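Local coordinates for URE2 protein (Saccharomyces cerevisiae, PDB 1K0D) that represses nitrogen-catabolic genes by sequestering GATA-type transcriptional activators in the cytoplasm, and also has glutathione peroxidase activity, at residues Thr21-Arg26 and Asn46-Asp51; Ser39-His44 and Pro105-Asp110; Ser116-Trp121 and Thr213-Ala218; Asp156-Val161 and Asp227-Asn232; Val164-Leu169 and Pro238-Trp243. All blocks are in the same frame, centred on the assembly; numbering follows the deposited sequence.

Contact 1 of 5, residues Thr21-Arg26 and Asn46-Asp51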
# COMPACT_ATOMS: atom_id res chain seq x y z
N THR B 21 20.72 -5.41 -1.48
CA THR B 21 20.88 -4.88 -2.82
C THR B 21 19.55 -4.24 -3.14
O THR B 21 18.49 -4.87 -3.03
CB THR B 21 21.17 -5.99 -3.85
OG1 THR B 21 22.38 -6.68 -3.50
CG2 THR B 21 21.32 -5.39 -5.25
N LEU B 22 19.58 -2.97 -3.52
CA LEU B 22 18.36 -2.26 -3.85
C LEU B 22 18.25 -1.98 -5.33
O LEU B 22 19.16 -1.40 -5.93
CB LEU B 22 18.29 -0.94 -3.07
CG LEU B 22 17.20 0.05 -3.49
CD1 LEU B 22 15.82 -0.55 -3.17
CD2 LEU B 22 17.39 1.37 -2.74
N PHE B 23 17.15 -2.41 -5.94
CA PHE B 23 16.91 -2.14 -7.35
C PHE B 23 16.03 -0.91 -7.40
O PHE B 23 15.00 -0.86 -6.74
CB PHE B 23 16.22 -3.31 -8.02
CG PHE B 23 17.09 -4.50 -8.20
CD1 PHE B 23 17.16 -5.48 -7.22
CD2 PHE B 23 17.88 -4.63 -9.34
CE1 PHE B 23 17.99 -6.58 -7.37
CE2 PHE B 23 18.71 -5.73 -9.50
CZ PHE B 23 18.77 -6.71 -8.51
N SER B 24 16.44 0.08 -8.18
CA SER B 24 15.70 1.32 -8.28
C SER B 24 15.94 2.00 -9.63
O SER B 24 16.37 1.36 -10.59
CB SER B 24 16.14 2.26 -7.15
OG SER B 24 15.43 3.49 -7.18
N HIS B 25 15.66 3.30 -9.68
CA HIS B 25 15.87 4.10 -10.88
C HIS B 25 16.28 5.48 -10.39
O HIS B 25 15.75 5.98 -9.40
CB HIS B 25 14.59 4.18 -11.71
CG HIS B 25 14.78 4.84 -13.04
ND1 HIS B 25 14.94 6.20 -13.18
CD2 HIS B 25 14.86 4.32 -14.29
CE1 HIS B 25 15.11 6.49 -14.46
NE2 HIS B 25 15.06 5.37 -15.15
N ARG B 26 17.22 6.11 -11.09
CA ARG B 26 17.73 7.42 -10.68
C ARG B 26 16.69 8.48 -10.37
O ARG B 26 16.96 9.39 -9.59
CB ARG B 26 18.72 7.94 -11.72
CG ARG B 26 20.01 7.10 -11.78
CD ARG B 26 21.04 7.67 -12.75
NE ARG B 26 22.24 6.84 -12.78
CZ ARG B 26 22.33 5.66 -13.40
NH1 ARG B 26 23.47 4.98 -13.37
NH2 ARG B 26 21.29 5.17 -14.06
N ASN B 46 23.68 -1.77 -1.53
CA ASN B 46 24.20 -1.43 -2.85
C ASN B 46 22.99 -1.17 -3.73
O ASN B 46 22.02 -1.94 -3.71
CB ASN B 46 25.00 -2.60 -3.44
CG ASN B 46 25.40 -2.36 -4.88
OD1 ASN B 46 25.72 -3.30 -5.61
ND2 ASN B 46 25.40 -1.10 -5.30
N THR B 47 23.03 -0.09 -4.51
CA THR B 47 21.91 0.24 -5.38
C THR B 47 22.22 -0.04 -6.85
O THR B 47 23.27 0.32 -7.36
CB THR B 47 21.52 1.73 -5.27
OG1 THR B 47 21.22 2.05 -3.91
CG2 THR B 47 20.30 2.02 -6.13
N ILE B 48 21.28 -0.70 -7.52
CA ILE B 48 21.42 -0.99 -8.94
C ILE B 48 20.34 -0.21 -9.66
O ILE B 48 19.14 -0.42 -9.41
CB ILE B 48 21.24 -2.49 -9.25
CG1 ILE B 48 22.36 -3.30 -8.59
CG2 ILE B 48 21.23 -2.70 -10.76
CD1 ILE B 48 22.27 -4.80 -8.85
N PHE B 49 20.74 0.70 -10.54
CA PHE B 49 19.76 1.47 -11.28
C PHE B 49 19.40 0.74 -12.56
O PHE B 49 20.22 0.63 -13.48
CB PHE B 49 20.29 2.88 -11.60
CG PHE B 49 20.57 3.71 -10.39
CD1 PHE B 49 21.84 3.71 -9.80
CD2 PHE B 49 19.56 4.46 -9.80
CE1 PHE B 49 22.09 4.45 -8.64
CE2 PHE B 49 19.81 5.20 -8.64
CZ PHE B 49 21.07 5.19 -8.06
N LEU B 50 18.18 0.22 -12.61
CA LEU B 50 17.70 -0.50 -13.78
C LEU B 50 17.46 0.47 -14.93
O LEU B 50 16.80 1.50 -14.76
CB LEU B 50 16.40 -1.25 -13.47
CG LEU B 50 16.48 -2.44 -12.51
CD1 LEU B 50 15.10 -3.02 -12.30
CD2 LEU B 50 17.42 -3.50 -13.10
N ASP B 51 18.00 0.13 -16.09
CA ASP B 51 17.84 0.94 -17.29
C ASP B 51 16.59 0.42 -18.01
O ASP B 51 16.67 -0.51 -18.82
CB ASP B 51 19.06 0.77 -18.20
CG ASP B 51 18.98 1.62 -19.45
OD1 ASP B 51 17.95 1.55 -20.15
OD2 ASP B 51 19.96 2.34 -19.74
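Four backbone hydrogen bonds join strand 21-24 to strand 46-49 and to L50 just beyond it: L22 N to N46 O, I48 N to L22 O, S24 N to I48 O and L50 N to S24 O. The first three are nearly straight, the first measuring 2.7 Å from L22 N to N46 O with 171° at the hydrogen; the last is more bent. Side chains pack along both faces. On one, F23 and I48 lie side by side, I48 CD1 reaching 3.7 Å from F23 CE2, while L50 CD2 crosses to F23 CD2 at 4.0 Å; helix 7-11 backs I48 and L50. On the other, the F49 ring is held between T47 CG2 on one face and R26 on the opposite one. R26 CG stands over the ring, 3.8 Å from its centroid, and the chain then runs extended, laying the guanidinium flat on F49 with planes 25° apart and centres at 4.6 Å. Further out, L50 packs on V71, and H25 ND1 accepts from S27 N. Parallel pairing of strands 20-24 and 45-49 around helix 29-40 is the beta-alpha-beta unit of the thioredoxin-like glutathione-binding domain of glutathione transferases.

Contact 2 of 5, residues Ser39-His44 and Pro105-Asp110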
# COMPACT_ATOMS: atom_id res chain seq x y z
N SER B 39 19.09 3.80 4.99
CA SER B 39 20.15 4.63 5.54
C SER B 39 19.91 5.01 7.00
O SER B 39 20.82 4.93 7.81
CB SER B 39 20.31 5.89 4.69
OG SER B 39 21.16 6.82 5.34
N GLU B 40 18.68 5.41 7.33
CA GLU B 40 18.36 5.79 8.70
C GLU B 40 18.57 4.64 9.70
O GLU B 40 18.97 4.87 10.84
CB GLU B 40 16.90 6.28 8.79
CG GLU B 40 16.70 7.76 8.45
CD GLU B 40 17.24 8.71 9.53
OE1 GLU B 40 17.23 9.94 9.30
OE2 GLU B 40 17.67 8.24 10.61
N LEU B 41 18.30 3.41 9.27
CA LEU B 41 18.45 2.26 10.14
C LEU B 41 19.87 1.72 10.19
O LEU B 41 20.15 0.78 10.93
CB LEU B 41 17.49 1.14 9.71
CG LEU B 41 16.01 1.50 9.83
CD1 LEU B 41 15.17 0.40 9.22
CD2 LEU B 41 15.65 1.69 11.30
N GLY B 42 20.77 2.31 9.41
CA GLY B 42 22.15 1.87 9.40
C GLY B 42 22.40 0.60 8.60
O GLY B 42 23.43 -0.04 8.76
N PHE B 43 21.47 0.24 7.73
CA PHE B 43 21.63 -0.95 6.91
C PHE B 43 22.52 -0.62 5.71
O PHE B 43 22.29 0.36 4.99
CB PHE B 43 20.25 -1.45 6.44
CG PHE B 43 19.45 -2.14 7.53
CD1 PHE B 43 18.08 -1.89 7.67
CD2 PHE B 43 20.05 -3.06 8.39
CE1 PHE B 43 17.33 -2.54 8.66
CE2 PHE B 43 19.30 -3.71 9.38
CZ PHE B 43 17.93 -3.45 9.51
N HIS B 44 23.55 -1.43 5.52
CA HIS B 44 24.49 -1.23 4.42
C HIS B 44 23.94 -1.87 3.15
O HIS B 44 23.63 -3.06 3.13
CB HIS B 44 25.85 -1.81 4.81
CG HIS B 44 26.50 -1.10 5.96
ND1 HIS B 44 27.00 0.18 5.86
CD2 HIS B 44 26.67 -1.47 7.25
CE1 HIS B 44 27.46 0.56 7.04
NE2 HIS B 44 27.27 -0.42 7.90
N PRO B 105 12.74 -0.22 18.57
CA PRO B 105 11.87 0.05 17.41
C PRO B 105 12.11 1.40 16.75
O PRO B 105 11.21 2.23 16.68
CB PRO B 105 10.48 -0.06 18.02
CG PRO B 105 10.69 0.56 19.38
CD PRO B 105 12.00 -0.06 19.83
N LEU B 106 13.33 1.60 16.26
CA LEU B 106 13.69 2.86 15.60
C LEU B 106 12.74 3.11 14.41
O LEU B 106 12.51 2.21 13.61
CB LEU B 106 15.13 2.77 15.11
CG LEU B 106 16.00 4.03 15.08
CD1 LEU B 106 17.30 3.72 14.34
CD2 LEU B 106 15.27 5.17 14.39
N LEU B 107 12.21 4.33 14.32
CA LEU B 107 11.29 4.72 13.24
C LEU B 107 10.03 3.84 13.23
O LEU B 107 9.28 3.83 12.26
CB LEU B 107 11.99 4.59 11.88
CG LEU B 107 13.33 5.29 11.64
CD1 LEU B 107 13.86 4.89 10.28
CD2 LEU B 107 13.16 6.80 11.71
N TRP B 108 9.80 3.13 14.33
CA TRP B 108 8.68 2.20 14.40
C TRP B 108 8.11 2.26 15.82
O TRP B 108 8.24 3.28 16.50
CB TRP B 108 9.24 0.81 14.06
CG TRP B 108 8.29 -0.36 13.89
CD1 TRP B 108 8.49 -1.63 14.35
CD2 TRP B 108 7.06 -0.39 13.15
NE1 TRP B 108 7.47 -2.45 13.95
CE2 TRP B 108 6.58 -1.72 13.21
CE3 TRP B 108 6.33 0.56 12.45
CZ2 TRP B 108 5.39 -2.11 12.60
CZ3 TRP B 108 5.14 0.17 11.83
CH2 TRP B 108 4.69 -1.16 11.91
N SER B 109 7.48 1.18 16.26
CA SER B 109 6.94 1.13 17.61
C SER B 109 6.69 -0.31 18.02
O SER B 109 6.33 -1.14 17.19
CB SER B 109 5.63 1.91 17.69
OG SER B 109 5.10 1.88 19.00
N ASP B 110 6.88 -0.59 19.30
CA ASP B 110 6.66 -1.93 19.83
C ASP B 110 5.21 -2.07 20.30
O ASP B 110 4.81 -3.11 20.81
CB ASP B 110 7.61 -2.21 20.99
CG ASP B 110 7.60 -1.10 22.03
OD1 ASP B 110 6.51 -0.64 22.42
OD2 ASP B 110 8.70 -0.68 22.46
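No flat group spans this contact. The G42 carbonyl oxygen sits over one face of the H44 ring toward its rim, the F43 ring meets Y20 obliquely, and the W108 indole turns from segment 39-44 to lie among V95 and helix 112-142. The E40 carboxylate likewise leaves the interface, in a salt bridge with R250. What meets instead is aliphatic carbon, chiefly of three leucines. L107 CD1 is wedged against two residues, 3.7 Å from E40 CB and 3.8 Å from L41 CD2. L41 CD2 also approaches L106 CB at 4.0 Å, so that one methyl touches both leucines of the loop; L41 CG is anti to its carbonyl carbon (chi1 -64°), which brings the tip across to them. The type II turn from P105 to W108, closed by a 2.9 Å bond from W108 N to P105 O, puts L106 and L107 at its corners, facing the helix end. There, a Schellman motif at G42, with positive phi, ends helix 29-40 just past L41. With no hydrogen bond between the segments, the helix end of the thioredoxin-like domain and the linker before helix 112-142 meet through van der Waals and hydrophobic contact alone.

Contact 3 of 5, residues Ser116-Trp121 and Thr213-Ala218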
# COMPACT_ATOMS: atom_id res chain seq x y z
N SER B 116 -0.47 0.42 14.17
CA SER B 116 -1.64 0.54 13.31
C SER B 116 -1.80 1.97 12.81
O SER B 116 -2.33 2.20 11.72
CB SER B 116 -2.91 0.10 14.05
OG SER B 116 -3.35 1.10 14.96
N GLN B 117 -1.36 2.94 13.60
CA GLN B 117 -1.46 4.34 13.19
C GLN B 117 -0.39 4.60 12.13
O GLN B 117 -0.64 5.27 11.13
CB GLN B 117 -1.27 5.28 14.38
CG GLN B 117 -2.35 5.16 15.45
CD GLN B 117 -3.77 5.19 14.88
OE1 GLN B 117 -4.34 4.14 14.54
NE2 GLN B 117 -4.33 6.38 14.76
N ILE B 118 0.80 4.05 12.36
CA ILE B 118 1.90 4.21 11.41
C ILE B 118 1.49 3.55 10.08
O ILE B 118 1.68 4.12 9.01
CB ILE B 118 3.20 3.59 11.97
CG1 ILE B 118 3.67 4.41 13.17
CG2 ILE B 118 4.28 3.54 10.89
CD1 ILE B 118 4.85 3.82 13.90
N ASN B 119 0.90 2.36 10.17
CA ASN B 119 0.45 1.65 8.96
C ASN B 119 -0.60 2.45 8.19
O ASN B 119 -0.57 2.51 6.97
CB ASN B 119 -0.12 0.29 9.33
CG ASN B 119 0.95 -0.71 9.69
OD1 ASN B 119 0.67 -1.76 10.26
ND2 ASN B 119 2.20 -0.39 9.35
N ALA B 120 -1.54 3.07 8.91
CA ALA B 120 -2.58 3.85 8.26
C ALA B 120 -1.97 4.93 7.37
O ALA B 120 -2.36 5.09 6.22
CB ALA B 120 -3.49 4.48 9.31
N TRP B 121 -1.00 5.67 7.91
CA TRP B 121 -0.34 6.72 7.14
C TRP B 121 0.49 6.13 6.01
O TRP B 121 0.54 6.69 4.92
CB TRP B 121 0.56 7.56 8.04
CG TRP B 121 -0.21 8.45 8.95
CD1 TRP B 121 -0.39 8.29 10.29
CD2 TRP B 121 -0.97 9.61 8.58
NE1 TRP B 121 -1.21 9.28 10.78
CE2 TRP B 121 -1.58 10.10 9.75
CE3 TRP B 121 -1.19 10.28 7.37
CZ2 TRP B 121 -2.40 11.24 9.75
CZ3 TRP B 121 -2.01 11.41 7.36
CH2 TRP B 121 -2.60 11.88 8.55
N THR B 213 8.88 8.48 12.40
CA THR B 213 8.63 7.08 12.05
C THR B 213 8.65 6.97 10.53
O THR B 213 8.76 7.99 9.84
CB THR B 213 7.26 6.56 12.53
OG1 THR B 213 6.23 7.32 11.91
CG2 THR B 213 7.13 6.65 14.06
N ILE B 214 8.54 5.75 10.02
CA ILE B 214 8.52 5.57 8.57
C ILE B 214 7.29 6.25 7.98
O ILE B 214 7.23 6.50 6.78
CB ILE B 214 8.52 4.07 8.19
CG1 ILE B 214 7.41 3.33 8.94
CG2 ILE B 214 9.90 3.47 8.47
CD1 ILE B 214 7.33 1.84 8.61
N ALA B 215 6.30 6.56 8.82
CA ALA B 215 5.09 7.22 8.34
C ALA B 215 5.43 8.62 7.85
O ALA B 215 4.85 9.11 6.88
CB ALA B 215 4.06 7.30 9.46
N ASP B 216 6.37 9.28 8.54
CA ASP B 216 6.78 10.63 8.16
C ASP B 216 7.73 10.57 6.97
O ASP B 216 7.56 11.30 5.99
CB ASP B 216 7.50 11.32 9.32
CG ASP B 216 6.68 11.38 10.59
OD1 ASP B 216 5.70 12.16 10.64
OD2 ASP B 216 7.00 10.63 11.53
N LEU B 217 8.73 9.71 7.07
CA LEU B 217 9.74 9.58 6.02
C LEU B 217 9.21 9.18 4.64
O LEU B 217 9.75 9.60 3.62
CB LEU B 217 10.82 8.58 6.47
CG LEU B 217 11.67 9.01 7.68
CD1 LEU B 217 12.56 7.85 8.13
CD2 LEU B 217 12.54 10.21 7.29
N ALA B 218 8.15 8.37 4.61
CA ALA B 218 7.58 7.90 3.35
C ALA B 218 7.14 9.02 2.41
O ALA B 218 7.11 8.82 1.20
CB ALA B 218 6.39 6.96 3.63
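Segment 116-121 of helix 112-142 and the first turn of helix 214-217 pass close, I118 CA and A215 CA being 5.4 Å apart, consistent with the small side chain of A215 at the crossing. I118 carries most of the contact with both its branches. Its CD1 meets T213 CG2 tip to tip at 3.6 Å, while CG2 lies 3.7 Å from I214 CG1, the two isoleucines crossing at about a right angle. One turn on, W121 CB rests on A215 CB at 3.8 Å, and the indole leads away to pack edge-to-face on W85 of the second subunit. T213 and D216 form a capping box. T213 OG1, in the crowded position between its backbone N and carbonyl carbon (chi1 62°), accepts from A215 N at 3.2 Å, and D216 OD2 takes T213 N at 3.0 Å through its anti lone pair. T213 N and A215 N are thus satisfied within the segment and I214 N by L107, so the contact itself rests on carbon atoms, without hydrogen bonds.

Contact 4 of 5, residues Asp156-Val161 and Asp227-Asn232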
# COMPACT_ATOMS: atom_id res chain seq x y z
N ASP B 156 -6.09 18.18 -8.15
CA ASP B 156 -6.97 18.52 -7.04
C ASP B 156 -6.86 17.47 -5.94
O ASP B 156 -6.83 17.79 -4.76
CB ASP B 156 -8.42 18.58 -7.50
CG ASP B 156 -8.74 19.83 -8.28
OD1 ASP B 156 -9.89 19.95 -8.76
OD2 ASP B 156 -7.84 20.69 -8.42
N GLU B 157 -6.81 16.20 -6.34
CA GLU B 157 -6.72 15.11 -5.37
C GLU B 157 -5.43 15.19 -4.57
O GLU B 157 -5.42 14.97 -3.36
CB GLU B 157 -6.83 13.75 -6.06
CG GLU B 157 -6.75 12.55 -5.12
CD GLU B 157 -7.84 12.53 -4.04
OE1 GLU B 157 -7.76 11.68 -3.13
OE2 GLU B 157 -8.77 13.37 -4.10
N VAL B 158 -4.33 15.52 -5.24
CA VAL B 158 -3.05 15.64 -4.55
C VAL B 158 -3.09 16.77 -3.52
O VAL B 158 -2.56 16.62 -2.42
CB VAL B 158 -1.89 15.87 -5.55
CG1 VAL B 158 -0.57 16.07 -4.79
CG2 VAL B 158 -1.77 14.67 -6.47
N ARG B 159 -3.71 17.90 -3.87
CA ARG B 159 -3.81 19.02 -2.92
C ARG B 159 -4.70 18.59 -1.77
O ARG B 159 -4.50 19.00 -0.63
CB ARG B 159 -4.43 20.26 -3.56
CG ARG B 159 -3.51 21.04 -4.48
CD ARG B 159 -4.21 22.31 -4.94
NE ARG B 159 -3.93 22.59 -6.34
CZ ARG B 159 -2.82 23.17 -6.78
NH1 ARG B 159 -1.88 23.55 -5.93
NH2 ARG B 159 -2.64 23.35 -8.07
N ARG B 160 -5.70 17.78 -2.08
CA ARG B 160 -6.62 17.30 -1.07
C ARG B 160 -5.86 16.41 -0.06
O ARG B 160 -5.98 16.60 1.15
CB ARG B 160 -7.76 16.51 -1.72
CG ARG B 160 -8.71 15.88 -0.71
CD ARG B 160 -9.57 14.81 -1.36
NE ARG B 160 -10.06 13.90 -0.34
CZ ARG B 160 -9.49 12.74 -0.02
NH1 ARG B 160 -8.40 12.33 -0.63
NH2 ARG B 160 -10.01 12.01 0.96
N VAL B 161 -5.09 15.45 -0.56
CA VAL B 161 -4.37 14.56 0.35
C VAL B 161 -3.33 15.33 1.15
O VAL B 161 -3.07 15.01 2.31
CB VAL B 161 -3.72 13.36 -0.39
CG1 VAL B 161 -4.81 12.50 -1.03
CG2 VAL B 161 -2.74 13.83 -1.44
N ASP B 227 6.11 19.93 -7.04
CA ASP B 227 6.29 21.24 -7.64
C ASP B 227 6.03 21.11 -9.15
O ASP B 227 5.54 22.04 -9.80
CB ASP B 227 7.73 21.72 -7.42
CG ASP B 227 8.75 20.75 -8.00
OD1 ASP B 227 8.84 19.60 -7.50
OD2 ASP B 227 9.44 21.12 -8.97
N ARG B 228 6.37 19.94 -9.70
CA ARG B 228 6.19 19.67 -11.12
C ARG B 228 4.73 19.69 -11.57
O ARG B 228 4.46 19.73 -12.77
CB ARG B 228 6.80 18.31 -11.48
CG ARG B 228 8.31 18.20 -11.28
CD ARG B 228 8.75 16.76 -11.44
NE ARG B 228 10.12 16.53 -10.99
CZ ARG B 228 10.64 15.32 -10.79
NH1 ARG B 228 9.90 14.23 -10.99
NH2 ARG B 228 11.89 15.20 -10.38
N ILE B 229 3.80 19.66 -10.63
CA ILE B 229 2.39 19.70 -11.00
C ILE B 229 1.75 20.99 -10.50
O ILE B 229 0.53 21.06 -10.32
CB ILE B 229 1.62 18.47 -10.46
CG1 ILE B 229 1.76 18.37 -8.95
CG2 ILE B 229 2.14 17.21 -11.13
CD1 ILE B 229 1.01 17.19 -8.35
N GLY B 230 2.58 22.01 -10.28
CA GLY B 230 2.08 23.30 -9.85
C GLY B 230 1.78 23.47 -8.37
O GLY B 230 1.17 24.47 -7.99
N ILE B 231 2.19 22.52 -7.54
CA ILE B 231 1.93 22.63 -6.11
C ILE B 231 3.13 23.19 -5.37
O ILE B 231 4.22 22.63 -5.42
CB ILE B 231 1.52 21.25 -5.51
CG1 ILE B 231 0.14 20.86 -6.03
CG2 ILE B 231 1.51 21.32 -4.00
CD1 ILE B 231 -0.32 19.47 -5.60
N ASN B 232 2.91 24.29 -4.66
CA ASN B 232 3.96 24.95 -3.89
C ASN B 232 3.71 24.66 -2.42
O ASN B 232 2.88 25.31 -1.78
CB ASN B 232 3.91 26.46 -4.18
CG ASN B 232 4.99 27.25 -3.46
OD1 ASN B 232 5.16 28.45 -3.71
ND2 ASN B 232 5.72 26.59 -2.57
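Apolar contacts come from V158 and the two isoleucines of the turn. V158 CG1, anti to its backbone N (chi1 177°), points at the turn and meets I231 CD1 at 3.5 Å. The same methyl reaches I229 CD1 tip to tip at 4.1 Å, so one valine methyl meets the ends of both isoleucine chains, which also touch each other. Mixed contacts follow along R159. Its chain slides past I231 in the opposite direction: CG packs 3.7 Å from I231 CD1, and after a bend at chi3 the guanidinium lays one face on I231 CG1, with R159 NH1 at 3.4 Å from that carbon. The G230 carbonyl oxygen lies at the guanidinium edge, in its plane, but 3.8 Å from R159 NH1. Charge interactions lie to the side: R159 NH1 forms a salt bridge with E236, whose other carboxylate oxygen accepts from N232 N, and within segment 156-161 R160 NH1 meets E157 OE1 at 2.7 Å. In the backbone, G230 adopts positive phi (81°) between the two isoleucines and donates from its N to D227 O at 3.0 Å, leading to N232, the N-cap of helix 233-236. I229 also packs on L137 of helix 112-142, so the 227-232 turn bears on both long helices of the all-helical C-terminal domain of the glutathione transferase fold.

Contact 5 of 5, residues Val164-Leu169 and Pro238-Trp243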
# COMPACT_ATOMS: atom_id res chain seq x y z
N VAL B 164 -4.91 16.80 4.09
CA VAL B 164 -5.13 15.84 5.17
C VAL B 164 -3.87 15.79 6.05
O VAL B 164 -3.96 15.76 7.28
CB VAL B 164 -5.42 14.42 4.62
CG1 VAL B 164 -5.55 13.43 5.77
CG2 VAL B 164 -6.69 14.43 3.80
N VAL B 165 -2.71 15.80 5.41
CA VAL B 165 -1.45 15.77 6.15
C VAL B 165 -1.25 17.09 6.91
O VAL B 165 -0.83 17.10 8.07
CB VAL B 165 -0.25 15.55 5.19
CG1 VAL B 165 1.05 15.62 5.97
CG2 VAL B 165 -0.38 14.20 4.49
N GLU B 166 -1.54 18.20 6.24
CA GLU B 166 -1.41 19.52 6.84
C GLU B 166 -2.26 19.60 8.11
O GLU B 166 -1.78 19.99 9.17
CB GLU B 166 -1.86 20.60 5.85
CG GLU B 166 -1.74 22.02 6.38
CD GLU B 166 -0.30 22.50 6.46
OE1 GLU B 166 -0.07 23.62 6.98
OE2 GLU B 166 0.61 21.77 6.00
N MET B 167 -3.53 19.23 7.98
CA MET B 167 -4.47 19.26 9.10
C MET B 167 -3.95 18.42 10.28
O MET B 167 -3.91 18.89 11.41
CB MET B 167 -5.84 18.75 8.64
CG MET B 167 -6.89 18.59 9.74
SD MET B 167 -8.57 18.28 9.09
CE MET B 167 -8.45 16.54 8.54
N ALA B 168 -3.55 17.18 10.00
CA ALA B 168 -3.04 16.31 11.05
C ALA B 168 -1.84 16.94 11.76
O ALA B 168 -1.74 16.90 12.99
CB ALA B 168 -2.66 14.95 10.47
N LEU B 169 -0.92 17.52 10.98
CA LEU B 169 0.26 18.15 11.57
C LEU B 169 -0.15 19.36 12.41
O LEU B 169 0.39 19.59 13.50
CB LEU B 169 1.24 18.57 10.48
CG LEU B 169 1.93 17.43 9.72
CD1 LEU B 169 2.72 17.99 8.55
CD2 LEU B 169 2.84 16.65 10.67
N PRO B 238 2.09 25.13 4.91
CA PRO B 238 3.08 25.52 5.91
C PRO B 238 3.58 24.40 6.82
O PRO B 238 4.79 24.16 6.92
CB PRO B 238 2.36 26.62 6.69
CG PRO B 238 1.54 27.27 5.64
CD PRO B 238 0.96 26.08 4.91
N GLU B 239 2.66 23.72 7.51
CA GLU B 239 3.04 22.63 8.40
C GLU B 239 3.81 21.52 7.68
O GLU B 239 4.82 21.02 8.18
CB GLU B 239 1.80 22.04 9.07
CG GLU B 239 1.18 22.91 10.16
CD GLU B 239 2.09 23.09 11.36
OE1 GLU B 239 2.60 22.07 11.89
OE2 GLU B 239 2.31 24.24 11.79
N VAL B 240 3.34 21.13 6.50
CA VAL B 240 4.02 20.09 5.73
C VAL B 240 5.41 20.58 5.38
O VAL B 240 6.36 19.80 5.30
CB VAL B 240 3.26 19.75 4.42
CG1 VAL B 240 4.09 18.82 3.55
CG2 VAL B 240 1.93 19.09 4.75
N TYR B 241 5.53 21.89 5.19
CA TYR B 241 6.82 22.47 4.85
C TYR B 241 7.85 22.31 5.97
O TYR B 241 8.97 21.86 5.71
CB TYR B 241 6.67 23.96 4.51
CG TYR B 241 7.96 24.58 4.05
CD1 TYR B 241 8.51 24.24 2.82
CD2 TYR B 241 8.67 25.46 4.87
CE1 TYR B 241 9.74 24.75 2.42
CE2 TYR B 241 9.90 25.97 4.48
CZ TYR B 241 10.43 25.61 3.25
OH TYR B 241 11.65 26.10 2.85
N LYS B 242 7.48 22.68 7.20
CA LYS B 242 8.41 22.55 8.33
C LYS B 242 8.81 21.09 8.51
O LYS B 242 9.99 20.75 8.65
CB LYS B 242 7.77 23.04 9.63
CG LYS B 242 7.28 24.47 9.65
CD LYS B 242 6.82 24.81 11.06
CE LYS B 242 5.88 25.99 11.09
NZ LYS B 242 4.56 25.62 10.51
N TRP B 243 7.79 20.25 8.54
CA TRP B 243 7.89 18.80 8.69
C TRP B 243 8.90 18.21 7.70
O TRP B 243 9.83 17.50 8.09
CB TRP B 243 6.48 18.25 8.48
CG TRP B 243 6.29 16.78 8.49
CD1 TRP B 243 6.43 15.94 9.55
CD2 TRP B 243 5.76 16.00 7.42
NE1 TRP B 243 5.99 14.68 9.21
CE2 TRP B 243 5.57 14.69 7.91
CE3 TRP B 243 5.41 16.29 6.09
CZ2 TRP B 243 5.04 13.67 7.11
CZ3 TRP B 243 4.88 15.27 5.30
CH2 TRP B 243 4.71 13.97 5.82
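The tight part of this contact joins an aliphatic-indole stack to a gripped carboxylate. L169 sets its two methyls over one face of W243, CD2 lying 4.0 Å from the centroid of the five-membered ring, while V165 CG1 stands over the six-membered ring at 4.3 Å from its centroid. V165 CG1 also touches V240 CG2 at 3.8 Å, the two valines crossing at about a right angle. E166, CG anti to its backbone N (chi1 -179°) and the chain then bent at chi2, brings its carboxylate to the start of helix 238-248. OE1 accepts from E239 N and OE2 from V240 N, each at 2.8 Å and each through its syn lone pair, so two amides of the first turn fix its rotation. The helix start probably stabilises its negative charge. The more open side holds P238, exposed at the helix start near E166 OE1, and E239, in salt bridges with R173 and with K242 NZ, 2.9 Å from E239 OE2. The two helix segments cross at 78°, with axes 8.4 Å apart. Helix 148-176 also packs, through V164 and A168, on helix 112-142, while V164 and M167 meet the second subunit.

Overall arrangement
Contact 1 belongs to the thioredoxin-like half and is the one nearest the ligand: the H25 side chain is about 6 Å from bound glutathione, and that of L50 about 4 Å from H57, which binds it. Contact 2 passes from this half to the helical one and touches contact 3, its centre about 13 Å away, through L107 O and I214 N (3.0 Å, a probable hydrogen bond) and through W108 on I118. Contact 3 in turn meets contact 5, centres about 14 Å apart, where W243 NE1 probably donates to D216 OD1 at 2.9 Å. Contacts 4 and 5 share helix 148-176, again about 14 Å between centres. Contacts 3 and 5 both also reach the second subunit.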